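Local coordinates for protein pectate lyase/Amb allergen (Acidovorax citrulli, PDB 4HWV) that probably cleaves pectate, the polygalacturonate of plant cell walls, as a calcium-dependent secreted lyase of polysaccharide lyase family 1, at residues A[21-24]-A[25-29]; A[37-41]-A[42-46]; A[161-164]-A[165-169]; A[195-198]-A[199-202]. All blocks are in the same frame, centred on the assembly; numbering follows the deposited sequence. Where two conformers were deposited one is given.

Contact 1 of 4, residues A[21-24]-A[25-29]; sequences LGAT and GWASH
S28 places its hydroxyl over one face of the flat T24-G25 peptide group, with S28 OG 3.7 Å from T24 C. A second pair of flat groups meets further along the turn: W26 CZ3 stands above one face of the H29 ring, offset toward its rim. The indole itself lies against F459 and meets Y460 edge-to-face. Just behind the hydroxyl, S28 CB approaches A23 O at 3.5 Å, and on the same side of the T24-G25 peptide the methyl group A27 CB is 4.4 Å from A23 CB. The turn is a short 3-10 segment, residues 26-28, entered through G25 at a phi of 63°. Its two i to i+3 backbone bonds run from S28 N to G25 O at 2.9 Å and from H29 N to W26 O at 3.1 Å. G25 O is gripped twice, because S28 OG also donates to it over 2.7 Å, in the carbonyl plane and on a lone pair. That second bond depends on a chi1 of 75°, which tucks OG between the serine's own N and carbonyl carbon. The turn rests on two neighbouring strands of the right-handed parallel beta-helix: T291 OG1, on strand 290-293, bonds both T24 O and A27 N, while on strand 324-327 T325 OG1 bonds W26 N and H327 NE2 is hydrogen-bonded to T24 OG1.

Contact 2 of 4, residues A[37-41]-A[42-46]; sequences QGAAA and ERTYT
R43 and T44 return to the carbonyls of A40 and A41 in two consecutive 3-10-type turns, a compact corner through which the chain enters strand 44-47 of the parallel beta-helix. The tight part is mainly backbone. R43 N donates to A40 O at 2.9 Å and T44 N to A41 O at 3.1 Å. Both donors stand well above the carbonyl planes, by 61° and 65°, and so off the lone pairs. T44 adds its side chain on the turn side: a chi1 of -59° sets OG1 beside the residue's own N and brings it within 3.0 Å of A40 O. A39 adds a methyl, CB 4.0 Å from R43 O, which also packs on V80 of strand 79-83. The outer side is loose by comparison. The methyl groups of A40 and A41 are exposed, and E42 runs outward as an extended chain. R43 is extended as well, lying along K79 and A77 before its guanidinium divides its charge between two acids: NE pairs with D75, and NH1 bridges to E42 OE2 at 3.2 Å.

Contact 3 of 4, residues A[161-164]-A[165-169]; sequences ISVP and DNTSL
With chi1 at -60°, T167 holds OG1 beside its own backbone N and CG2 anti to that N, presenting both branches to V163 and P164; V163, with chi1 at -180°, turns CG1 toward the methyl branch. The methyl groups V163 CG1 and T167 CG2 pack at 3.9 Å. The hydroxyl branch does the polar work: T167 OG1 donates to P164 O at 2.8 Å, arriving from above the carbonyl plane, 56° out of it. T167 OG1 also lies over one face of the proline ring, 3.6 Å from P164 CG, while bonding the same residue's carbonyl. K79 NZ is a further partner of the same hydroxyl. Around this bond the chain makes a sharp turn between two beta-helix strands, with N166 in the left-handed backbone conformation. D165 N is buried without a polar partner, whereas D165 OD2 accepts from A193 N, and N166 bonds N194 on the next coil as well as K76. Helix 50-57 packs on the corner through L57, which touches both P164 and T167. V163 rests on L185 and I195 of strands 182-185 and 192-198, and strand 167-171 continues from the turn, parallel to 79-83 on one flank and to 192-198 on the other.

Contact 4 of 4, residues A[195-198]-A[199-202]; sequences IVIR and NITF
I197 meets F202 by one branch. From CB, a chi1 of -61° sends CG1 beside the backbone N and leaves CG2 anti to that N, aimed at the phenyl ring. CG2 reaches the ring at its edge, near the ring plane, 3.7 Å from F202 CZ and 3.8 Å from F202 CE2; the two side chains cross at about a right angle. The same methyl lies 4.2 Å from I200 CD1. The other branch runs on extended (chi2 171°) to I197 CD1, 5.2 Å from F202 CZ, and the side chain as a whole also packs on L183. I200 approaches the ring differently, its CG2 3.6 Å above one face, offset toward the rim. F202 stacks with F244 of the next coil, a step of the aromatic ladder seen inside parallel beta-helices. Between the strands N199, at a phi of 65°, turns the chain with a left-handed residue; its ND2 donates to G171 O and G173 O, and OD1 accepts from G481 N. N242, on the adjoining coil, bonds I197 O and I200 N, consistent with the asparagine ladder known at this turn in pectate lyases. Strand alternation thus sorts apolar from polar: R198 points away from the isoleucines, NE forming a salt bridge with D240 and NH1 bonding D19 O, which would be expected to offset its buried charge, while I197, I200 and F202 meet inside the coil through hydrocarbon alone.

How the contacts relate
Contacts 3 and 4 are different corners, on successive beta-helix coils, their centres 11 Å apart, joined by probable parallel-strand hydrogen bonds: L169 N to V196 O and L169 O to R198 N, each 2.9 Å. Contact 2, about 12 Å from contact 3 between centres, leads into strand 44-47, which pairs with 79-83, the neighbour of contact 3's strand 167-171. Contact 1 lies against the outside of the beta-helix, yet L21 touches two others: CD1 packs 3.7 Å from Q37 NE2 of contact 2, and L21 O lies 3.6 Å from R198 NH1 of contact 4. Contact 4 comes nearer than contact 3 to the calcium ligand D227, about 9 Å between the side chains of F202 and D227 against about 12 Å from V163, and the F202 side chain is about 13 Å from the bound calcium ion; contacts 1 and 2 lie away from the site.

Contact 1 of 4, residues A[21-24]-A[25-29]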
ATOM      1  N   LEU A  21     -19.859 -23.159  10.966  1.00  6.31           N
ATOM      2  CA  LEU A  21     -21.296 -22.973  11.134  1.00  5.94           C
ATOM      3  C   LEU A  21     -21.667 -21.513  11.347  1.00  5.75           C
ATOM      4  O   LEU A  21     -20.872 -20.720  11.879  1.00  6.65           O
ATOM      5  CB  LEU A  21     -21.787 -23.785  12.321  1.00  7.96           C
ATOM      6  CG  LEU A  21     -21.541 -25.265  12.094  1.00 10.60           C
ATOM      7  CD1 LEU A  21     -21.978 -26.038  13.322  1.00 11.50           C
ATOM      8  CD2 LEU A  21     -22.281 -25.748  10.864  1.00 11.86           C
ATOM      9  N   GLY A  22     -22.875 -21.167  10.908  1.00  5.49           N
ATOM     10  CA  GLY A  22     -23.413 -19.842  11.137  1.00  5.35           C
ATOM     11  C   GLY A  22     -23.971 -19.156   9.909  1.00  4.72           C
ATOM     12  O   GLY A  22     -24.454 -18.029  10.010  1.00  5.43           O
ATOM     13  N   ALA A  23     -23.923 -19.808   8.750  1.00  4.12           N
ATOM     14  CA  ALA A  23     -24.436 -19.192   7.529  1.00  4.84           C
ATOM     15  C   ALA A  23     -25.867 -18.699   7.702  1.00  5.22           C
ATOM     16  O   ALA A  23     -26.709 -19.354   8.306  1.00  6.59           O
ATOM     17  CB  ALA A  23     -24.331 -20.167   6.355  1.00  5.50           C
ATOM     18  N   THR A  24     -26.101 -17.504   7.182  1.00  4.37           N
ATOM     19  CA  THR A  24     -27.396 -16.845   7.197  1.00  4.90           C
ATOM     20  C   THR A  24     -27.746 -16.438   5.768  1.00  5.21           C
ATOM     21  O   THR A  24     -26.955 -16.654   4.844  1.00  5.56           O
ATOM     22  CB  THR A  24     -27.299 -15.560   8.036  1.00  5.51           C
ATOM     23  OG1 THR A  24     -26.138 -14.838   7.610  1.00  6.08           O
ATOM     24  CG2 THR A  24     -27.213 -15.867   9.525  1.00  6.40           C
ATOM     25  N   GLY A  25     -28.908 -15.822   5.573  1.00  5.39           N
ATOM     26  CA  GLY A  25     -29.278 -15.310   4.259  1.00  5.44           C
ATOM     27  C   GLY A  25     -29.417 -16.395   3.206  1.00  4.26           C
ATOM     28  O   GLY A  25     -29.757 -17.532   3.522  1.00  4.57           O
ATOM     29  N   TRP A  26     -29.205 -16.046   1.943  1.00  2.93           N
ATOM     30  CA  TRP A  26     -29.466 -17.006   0.890  1.00  4.13           C
ATOM     31  C   TRP A  26     -28.606 -18.276   1.019  1.00  4.61           C
ATOM     32  O   TRP A  26     -29.044 -19.355   0.632  1.00  4.95           O
ATOM     33  CB  TRP A  26     -29.234 -16.356  -0.461  1.00  5.02           C
ATOM     34  CG  TRP A  26     -30.380 -15.594  -1.061  1.00  4.42           C
ATOM     35  CD1 TRP A  26     -30.345 -14.294  -1.494  1.00  4.66           C
ATOM     36  CD2 TRP A  26     -31.686 -16.097  -1.403  1.00  4.65           C
ATOM     37  NE1 TRP A  26     -31.545 -13.955  -2.070  1.00  5.11           N
ATOM     38  CE2 TRP A  26     -32.381 -15.042  -2.046  1.00  5.14           C
ATOM     39  CE3 TRP A  26     -32.328 -17.342  -1.254  1.00  4.92           C
ATOM     40  CZ2 TRP A  26     -33.689 -15.187  -2.519  1.00  5.76           C
ATOM     41  CZ3 TRP A  26     -33.621 -17.479  -1.736  1.00  5.87           C
ATOM     42  CH2 TRP A  26     -34.285 -16.410  -2.353  1.00  6.09           C
ATOM     43  N   ALA A  27     -27.397 -18.165   1.564  1.00  4.64           N
ATOM     44  CA  ALA A  27     -26.545 -19.345   1.768  1.00  4.61           C
ATOM     45  C   ALA A  27     -27.167 -20.356   2.746  1.00  5.12           C
ATOM     46  O   ALA A  27     -26.750 -21.517   2.795  1.00  6.27           O
ATOM     47  CB  ALA A  27     -25.161 -18.948   2.252  1.00  4.01           C
ATOM     48  N   SER A  28     -28.135 -19.915   3.547  1.00  5.01           N
ATOM     49  CA  SER A  28     -28.801 -20.805   4.504  1.00  6.27           C
ATOM     50  C   SER A  28     -30.083 -21.424   3.947  1.00  6.76           C
ATOM     51  O   SER A  28     -30.710 -22.246   4.611  1.00  8.10           O
ATOM     52  CB  SER A  28     -29.090 -20.060   5.804  1.00  7.47           C
ATOM     53  OG  SER A  28     -30.189 -19.162   5.687  1.00  8.98           O
ATOM     54  N   HIS A  29     -30.476 -21.045   2.733  1.00  7.26           N
ATOM     55  CA  HIS A  29     -31.739 -21.509   2.178  1.00  8.99           C
ATOM     56  C   HIS A  29     -31.539 -22.832   1.457  1.00 12.03           C
ATOM     57  O   HIS A  29     -30.526 -23.020   0.812  1.00 15.04           O
ATOM     58  CB  HIS A  29     -32.274 -20.458   1.206  1.00  8.56           C
ATOM     59  CG  HIS A  29     -33.576 -20.849   0.588  1.00  8.00           C
ATOM     60  ND1 HIS A  29     -34.796 -20.606   1.188  1.00  8.72           N
ATOM     61  CD2 HIS A  29     -33.844 -21.535  -0.548  1.00  8.24           C
ATOM     62  CE1 HIS A  29     -35.757 -21.107   0.432  1.00  8.85           C
ATOM     63  NE2 HIS A  29     -35.207 -21.680  -0.625  1.00  8.37           N
TER

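Contact 2 of 4, residues A[37-41]-A[42-46]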
ATOM      1  N   GLN A  37     -17.436 -28.588   7.327  1.00  4.44           N
ATOM      2  CA  GLN A  37     -17.776 -29.001   8.688  1.00  5.49           C
ATOM      3  C   GLN A  37     -17.883 -30.525   8.772  1.00  6.46           C
ATOM      4  O   GLN A  37     -18.530 -31.154   7.929  1.00  7.69           O
ATOM      5  CB  GLN A  37     -19.103 -28.375   9.100  1.00  5.72           C
ATOM      6  CG  GLN A  37     -19.471 -28.556  10.589  1.00  5.81           C
ATOM      7  CD  GLN A  37     -18.714 -27.623  11.529  1.00  7.42           C
ATOM      8  OE1 GLN A  37     -18.027 -26.690  11.116  1.00  7.44           O
ATOM      9  NE2 GLN A  37     -18.826 -27.893  12.814  1.00 10.86           N
ATOM     10  N   GLY A  38     -17.260 -31.111   9.790  1.00  6.97           N
ATOM     11  CA  GLY A  38     -17.290 -32.559   9.961  1.00  7.86           C
ATOM     12  C   GLY A  38     -16.256 -33.328   9.148  1.00  8.01           C
ATOM     13  O   GLY A  38     -16.247 -34.566   9.148  1.00  8.45           O
ATOM     14  N   ALA A  39     -15.378 -32.611   8.448  1.00  6.86           N
ATOM     15  CA  ALA A  39     -14.302 -33.233   7.672  1.00  6.96           C
ATOM     16  C   ALA A  39     -13.540 -34.276   8.459  1.00  7.08           C
ATOM     17  O   ALA A  39     -13.296 -34.113   9.655  1.00  7.86           O
ATOM     18  CB  ALA A  39     -13.324 -32.160   7.169  1.00  7.20           C
ATOM     19  N   ALA A  40     -13.111 -35.314   7.751  1.00  6.37           N
ATOM     20  CA  ALA A  40     -12.220 -36.305   8.326  1.00  7.61           C
ATOM     21  C   ALA A  40     -10.907 -35.641   8.739  1.00  7.24           C
ATOM     22  O   ALA A  40     -10.487 -34.620   8.172  1.00  6.98           O
ATOM     23  CB  ALA A  40     -11.936 -37.411   7.307  1.00  8.58           C
ATOM     24  N   ALA A  41     -10.223 -36.250   9.693  1.00  7.47           N
ATOM     25  CA  ALA A  41      -8.913 -35.779  10.120  1.00  8.19           C
ATOM     26  C   ALA A  41      -7.949 -35.724   8.932  1.00  6.96           C
ATOM     27  O   ALA A  41      -7.164 -34.772   8.818  1.00  7.22           O
ATOM     28  CB  ALA A  41      -8.363 -36.668  11.222  1.00  8.83           C
ATOM     29  N   GLU A  42      -8.050 -36.678   8.004  1.00  7.19           N
ATOM     30  CA  GLU A  42      -7.113 -36.685   6.877  1.00  7.58           C
ATOM     31  C   GLU A  42      -7.411 -35.619   5.854  1.00  6.30           C
ATOM     32  O   GLU A  42      -6.643 -35.426   4.931  1.00  7.49           O
ATOM     33  CB  GLU A  42      -6.993 -38.065   6.196  1.00  8.70           C
ATOM     34  CG  GLU A  42      -8.167 -38.538   5.337  1.00 10.94           C
ATOM     35  CD  GLU A  42      -7.805 -39.749   4.464  1.00 12.83           C
ATOM     36  OE1 GLU A  42      -6.713 -40.335   4.652  1.00 13.44           O
ATOM     37  OE2 GLU A  42      -8.616 -40.116   3.574  1.00 15.26           O
ATOM     38  N   ARG A  43      -8.541 -34.929   6.012  1.00  5.79           N
ATOM     39  CA  ARG A  43      -8.848 -33.782   5.179  1.00  6.57           C
ATOM     40  C   ARG A  43      -8.952 -32.508   6.014  1.00  5.62           C
ATOM     41  O   ARG A  43      -9.684 -31.584   5.676  1.00  6.12           O
ATOM     42  CB  ARG A  43     -10.109 -34.036   4.374  1.00  8.15           C
ATOM     43  CG  ARG A  43      -9.866 -35.081   3.285  1.00 11.54           C
ATOM     44  CD  ARG A  43     -11.062 -35.268   2.382  1.00 14.88           C
ATOM     45  NE  ARG A  43     -10.633 -35.848   1.114  1.00 19.34           N
ATOM     46  CZ  ARG A  43     -10.307 -37.123   0.934  1.00 23.18           C
ATOM     47  NH1 ARG A  43     -10.375 -37.985   1.938  1.00 25.20           N
ATOM     48  NH2 ARG A  43      -9.904 -37.531  -0.263  1.00 24.59           N
ATOM     49  N   THR A  44      -8.169 -32.457   7.087  1.00  5.66           N
ATOM     50  CA  THR A  44      -8.013 -31.258   7.908  1.00  6.42           C
ATOM     51  C   THR A  44      -6.551 -30.855   7.833  1.00  5.91           C
ATOM     52  O   THR A  44      -5.657 -31.630   8.163  1.00  7.22           O
ATOM     53  CB  THR A  44      -8.465 -31.526   9.349  1.00  7.94           C
ATOM     54  OG1 THR A  44      -9.839 -31.925   9.328  1.00  9.66           O
ATOM     55  CG2 THR A  44      -8.309 -30.293  10.226  1.00  8.65           C
ATOM     56  N   TYR A  45      -6.307 -29.645   7.341  1.00  4.66           N
ATOM     57  CA  TYR A  45      -4.950 -29.222   7.009  1.00  4.25           C
ATOM     58  C   TYR A  45      -4.647 -27.827   7.539  1.00  4.62           C
ATOM     59  O   TYR A  45      -5.548 -26.981   7.660  1.00  5.96           O
ATOM     60  CB  TYR A  45      -4.792 -29.126   5.493  1.00  4.51           C
ATOM     61  CG  TYR A  45      -5.284 -30.291   4.656  1.00  4.67           C
ATOM     62  CD1 TYR A  45      -4.418 -31.289   4.240  1.00  5.27           C
ATOM     63  CD2 TYR A  45      -6.611 -30.354   4.218  1.00  4.86           C
ATOM     64  CE1 TYR A  45      -4.855 -32.328   3.420  1.00  6.02           C
ATOM     65  CE2 TYR A  45      -7.059 -31.375   3.394  1.00  5.21           C
ATOM     66  CZ  TYR A  45      -6.169 -32.355   3.008  1.00  5.77           C
ATOM     67  OH  TYR A  45      -6.600 -33.349   2.173  1.00  6.79           O
ATOM     68  N   THR A  46      -3.376 -27.573   7.827  1.00  4.94           N
ATOM     69  CA  THR A  46      -2.897 -26.215   8.094  1.00  5.38           C
ATOM     70  C   THR A  46      -1.881 -25.894   6.998  1.00  4.91           C
ATOM     71  O   THR A  46      -0.919 -26.639   6.807  1.00  6.33           O
ATOM     72  CB  THR A  46      -2.248 -26.098   9.473  1.00  6.52           C
ATOM     73  OG1 THR A  46      -3.190 -26.493  10.460  1.00  9.62           O
ATOM     74  CG2 THR A  46      -1.800 -24.662   9.746  1.00  6.34           C
TER

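Contact 3 of 4, residues A[161-164]-A[165-169]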
ATOM      1  N   ILE A 161      -6.929 -20.095  -8.323  1.00  4.65           N
ATOM      2  CA  ILE A 161      -6.892 -21.301  -7.514  1.00  4.65           C
ATOM      3  C   ILE A 161      -8.291 -21.911  -7.461  1.00  4.22           C
ATOM      4  O   ILE A 161      -9.241 -21.263  -6.997  1.00  4.95           O
ATOM      5  CB  ILE A 161      -6.428 -20.988  -6.069  1.00  5.52           C
ATOM      6  CG1 ILE A 161      -5.076 -20.261  -6.052  1.00  6.65           C
ATOM      7  CG2 ILE A 161      -6.396 -22.266  -5.237  1.00  7.25           C
ATOM      8  CD1 ILE A 161      -3.899 -21.083  -6.571  1.00  7.31           C
ATOM      9  N   SER A 162      -8.435 -23.136  -7.950  1.00  4.76           N
ATOM     10  CA  SER A 162      -9.728 -23.805  -7.998  0.50  4.23           C
ATOM     11  C   SER A 162     -10.143 -24.336  -6.619  1.00  4.59           C
ATOM     12  O   SER A 162      -9.402 -25.099  -5.983  1.00  5.82           O
ATOM     13  CB  SER A 162      -9.653 -24.962  -8.996  0.50  4.30           C
ATOM     14  OG  SER A 162     -10.911 -25.582  -9.127  0.50  3.98           O
ATOM     15  N   VAL A 163     -11.330 -23.944  -6.168  1.00  3.72           N
ATOM     16  CA  VAL A 163     -11.854 -24.422  -4.880  1.00  4.11           C
ATOM     17  C   VAL A 163     -12.993 -25.407  -5.117  1.00  4.15           C
ATOM     18  O   VAL A 163     -13.981 -25.070  -5.762  1.00  4.89           O
ATOM     19  CB  VAL A 163     -12.352 -23.249  -4.005  1.00  4.04           C
ATOM     20  CG1 VAL A 163     -12.882 -23.756  -2.675  1.00  5.05           C
ATOM     21  CG2 VAL A 163     -11.216 -22.245  -3.786  1.00  4.87           C
ATOM     22  N   PRO A 164     -12.856 -26.642  -4.617  1.00  3.70           N
ATOM     23  CA  PRO A 164     -13.862 -27.684  -4.872  1.00  4.44           C
ATOM     24  C   PRO A 164     -14.979 -27.711  -3.824  1.00  4.65           C
ATOM     25  O   PRO A 164     -14.989 -26.928  -2.876  1.00  5.12           O
ATOM     26  CB  PRO A 164     -13.030 -28.970  -4.775  1.00  4.72           C
ATOM     27  CG  PRO A 164     -12.057 -28.650  -3.655  1.00  4.69           C
ATOM     28  CD  PRO A 164     -11.693 -27.177  -3.879  1.00  4.24           C
ATOM     29  N   ASP A 165     -15.921 -28.634  -4.001  1.00  4.59           N
ATOM     30  CA  ASP A 165     -17.061 -28.796  -3.100  1.00  4.24           C
ATOM     31  C   ASP A 165     -16.636 -29.016  -1.664  1.00  3.99           C
ATOM     32  O   ASP A 165     -15.573 -29.584  -1.383  1.00  4.83           O
ATOM     33  CB  ASP A 165     -17.889 -30.022  -3.493  1.00  5.02           C
ATOM     34  CG  ASP A 165     -18.313 -29.993  -4.948  1.00  6.41           C
ATOM     35  OD1 ASP A 165     -17.435 -30.147  -5.825  1.00  7.89           O
ATOM     36  OD2 ASP A 165     -19.516 -29.816  -5.217  1.00  7.62           O
ATOM     37  N   ASN A 166     -17.512 -28.608  -0.752  1.00  4.43           N
ATOM     38  CA  ASN A 166     -17.395 -29.005   0.646  1.00  4.19           C
ATOM     39  C   ASN A 166     -16.070 -28.571   1.251  1.00  3.63           C
ATOM     40  O   ASN A 166     -15.370 -29.344   1.896  1.00  4.48           O
ATOM     41  CB  ASN A 166     -17.615 -30.513   0.811  1.00  4.85           C
ATOM     42  CG  ASN A 166     -18.929 -30.975   0.226  1.00  5.30           C
ATOM     43  OD1 ASN A 166     -19.976 -30.406   0.511  1.00  5.55           O
ATOM     44  ND2 ASN A 166     -18.878 -32.015  -0.598  1.00  6.27           N
ATOM     45  N   THR A 167     -15.745 -27.299   1.047  1.00  3.48           N
ATOM     46  CA  THR A 167     -14.473 -26.764   1.491  1.00  3.54           C
ATOM     47  C   THR A 167     -14.672 -25.619   2.451  1.00  3.55           C
ATOM     48  O   THR A 167     -15.444 -24.695   2.167  1.00  4.02           O
ATOM     49  CB  THR A 167     -13.668 -26.243   0.283  1.00  3.86           C
ATOM     50  OG1 THR A 167     -13.440 -27.328  -0.622  1.00  3.94           O
ATOM     51  CG2 THR A 167     -12.316 -25.664   0.720  1.00  4.49           C
ATOM     52  N   SER A 168     -13.955 -25.669   3.569  1.00  3.77           N
ATOM     53  CA  SER A 168     -13.796 -24.509   4.440  1.00  3.63           C
ATOM     54  C   SER A 168     -12.371 -23.987   4.393  1.00  3.52           C
ATOM     55  O   SER A 168     -11.422 -24.767   4.541  1.00  4.48           O
ATOM     56  CB  SER A 168     -14.135 -24.865   5.885  1.00  3.96           C
ATOM     57  OG  SER A 168     -15.519 -25.164   5.986  1.00  4.37           O
ATOM     58  N   LEU A 169     -12.234 -22.678   4.166  1.00  3.18           N
ATOM     59  CA  LEU A 169     -10.960 -21.979   4.281  1.00  3.65           C
ATOM     60  C   LEU A 169     -11.093 -21.078   5.493  1.00  3.31           C
ATOM     61  O   LEU A 169     -11.927 -20.156   5.493  1.00  4.61           O
ATOM     62  CB  LEU A 169     -10.666 -21.136   3.039  1.00  5.25           C
ATOM     63  CG  LEU A 169     -10.544 -21.918   1.734  1.00  7.02           C
ATOM     64  CD1 LEU A 169     -10.466 -20.980   0.544  1.00  8.48           C
ATOM     65  CD2 LEU A 169      -9.325 -22.795   1.741  1.00  9.31           C
TER

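Contact 4 of 4, residues A[195-198]-A[199-202]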
ATOM      1  N   ILE A 195     -19.349 -24.064   0.255  1.00  3.83           N
ATOM      2  CA  ILE A 195     -18.027 -23.506   0.549  1.00  3.62           C
ATOM      3  C   ILE A 195     -18.159 -22.424   1.613  1.00  3.15           C
ATOM      4  O   ILE A 195     -19.078 -21.593   1.550  1.00  4.03           O
ATOM      5  CB  ILE A 195     -17.378 -22.936  -0.733  1.00  4.16           C
ATOM      6  CG1 ILE A 195     -17.006 -24.081  -1.688  1.00  4.90           C
ATOM      7  CG2 ILE A 195     -16.150 -22.084  -0.393  1.00  4.98           C
ATOM      8  CD1 ILE A 195     -16.695 -23.622  -3.119  1.00  5.34           C
ATOM      9  N   VAL A 196     -17.267 -22.468   2.616  1.00  2.49           N
ATOM     10  CA  VAL A 196     -17.236 -21.484   3.691  1.00  2.72           C
ATOM     11  C   VAL A 196     -15.836 -20.868   3.727  1.00  2.83           C
ATOM     12  O   VAL A 196     -14.829 -21.589   3.680  1.00  3.28           O
ATOM     13  CB  VAL A 196     -17.556 -22.147   5.044  1.00  3.31           C
ATOM     14  CG1 VAL A 196     -17.230 -21.187   6.209  1.00  4.48           C
ATOM     15  CG2 VAL A 196     -19.010 -22.623   5.079  1.00  4.15           C
ATOM     16  N   ILE A 197     -15.776 -19.533   3.804  1.00  2.53           N
ATOM     17  CA  ILE A 197     -14.499 -18.824   3.837  1.00  2.71           C
ATOM     18  C   ILE A 197     -14.576 -17.803   4.965  1.00  2.89           C
ATOM     19  O   ILE A 197     -15.455 -16.937   4.937  1.00  3.20           O
ATOM     20  CB  ILE A 197     -14.215 -18.106   2.470  1.00  3.40           C
ATOM     21  CG1 ILE A 197     -14.148 -19.144   1.332  1.00  3.97           C
ATOM     22  CG2 ILE A 197     -12.944 -17.282   2.535  1.00  4.08           C
ATOM     23  CD1 ILE A 197     -14.086 -18.545  -0.054  1.00  4.47           C
ATOM     24  N   ARG A 198     -13.703 -17.917   5.975  1.00  2.73           N
ATOM     25  CA  ARG A 198     -13.767 -17.034   7.147  1.00  3.27           C
ATOM     26  C   ARG A 198     -12.393 -16.641   7.665  1.00  2.88           C
ATOM     27  O   ARG A 198     -11.437 -17.400   7.574  1.00  3.41           O
ATOM     28  CB  ARG A 198     -14.496 -17.702   8.326  1.00  3.77           C
ATOM     29  CG  ARG A 198     -15.818 -18.333   7.955  1.00  4.54           C
ATOM     30  CD  ARG A 198     -16.461 -18.966   9.167  1.00  4.49           C
ATOM     31  NE  ARG A 198     -17.090 -17.981  10.049  1.00  4.19           N
ATOM     32  CZ  ARG A 198     -17.597 -18.279  11.236  1.00  4.55           C
ATOM     33  NH1 ARG A 198     -17.445 -19.504  11.742  1.00  6.13           N
ATOM     34  NH2 ARG A 198     -18.236 -17.346  11.923  1.00  5.37           N
ATOM     35  N   ASN A 199     -12.330 -15.444   8.250  1.00  3.51           N
ATOM     36  CA  ASN A 199     -11.197 -15.005   9.046  1.00  3.11           C
ATOM     37  C   ASN A 199      -9.892 -14.851   8.279  1.00  2.73           C
ATOM     38  O   ASN A 199      -8.823 -15.002   8.862  1.00  3.51           O
ATOM     39  CB  ASN A 199     -10.987 -15.906  10.268  1.00  3.16           C
ATOM     40  CG  ASN A 199     -10.176 -15.215  11.349  1.00  3.30           C
ATOM     41  OD1 ASN A 199     -10.356 -14.017  11.579  1.00  3.88           O
ATOM     42  ND2 ASN A 199      -9.289 -15.959  12.024  1.00  4.18           N
ATOM     43  N   ILE A 200      -9.980 -14.475   6.999  1.00  3.05           N
ATOM     44  CA  ILE A 200      -8.794 -14.285   6.160  1.00  3.21           C
ATOM     45  C   ILE A 200      -8.778 -12.840   5.677  1.00  3.38           C
ATOM     46  O   ILE A 200      -9.828 -12.245   5.378  1.00  3.38           O
ATOM     47  CB  ILE A 200      -8.832 -15.249   4.951  1.00  3.34           C
ATOM     48  CG1 ILE A 200      -8.749 -16.688   5.453  1.00  4.10           C
ATOM     49  CG2 ILE A 200      -7.705 -14.959   3.941  1.00  3.97           C
ATOM     50  CD1 ILE A 200      -9.277 -17.712   4.472  1.00  4.45           C
ATOM     51  N   THR A 201      -7.582 -12.261   5.624  1.00  3.37           N
ATOM     52  CA  THR A 201      -7.390 -10.969   4.961  1.00  3.55           C
ATOM     53  C   THR A 201      -6.883 -11.214   3.541  1.00  3.74           C
ATOM     54  O   THR A 201      -5.792 -11.753   3.355  1.00  4.53           O
ATOM     55  CB  THR A 201      -6.415 -10.097   5.763  1.00  4.20           C
ATOM     56  OG1 THR A 201      -7.043  -9.769   6.997  1.00  4.96           O
ATOM     57  CG2 THR A 201      -6.091  -8.793   5.039  1.00  4.63           C
ATOM     58  N   PHE A 202      -7.700 -10.829   2.554  1.00  3.70           N
ATOM     59  CA  PHE A 202      -7.405 -11.001   1.143  1.00  3.68           C
ATOM     60  C   PHE A 202      -6.907  -9.659   0.611  1.00  3.62           C
ATOM     61  O   PHE A 202      -7.562  -8.639   0.835  1.00  4.74           O
ATOM     62  CB  PHE A 202      -8.685 -11.373   0.392  1.00  3.75           C
ATOM     63  CG  PHE A 202      -9.189 -12.761   0.650  1.00  3.40           C
ATOM     64  CD1 PHE A 202      -8.747 -13.808  -0.156  1.00  3.75           C
ATOM     65  CD2 PHE A 202     -10.103 -13.028   1.668  1.00  3.87           C
ATOM     66  CE1 PHE A 202      -9.200 -15.093   0.045  1.00  4.37           C
ATOM     67  CE2 PHE A 202     -10.570 -14.333   1.868  1.00  3.63           C
ATOM     68  CZ  PHE A 202     -10.127 -15.356   1.062  1.00  4.16           C
TER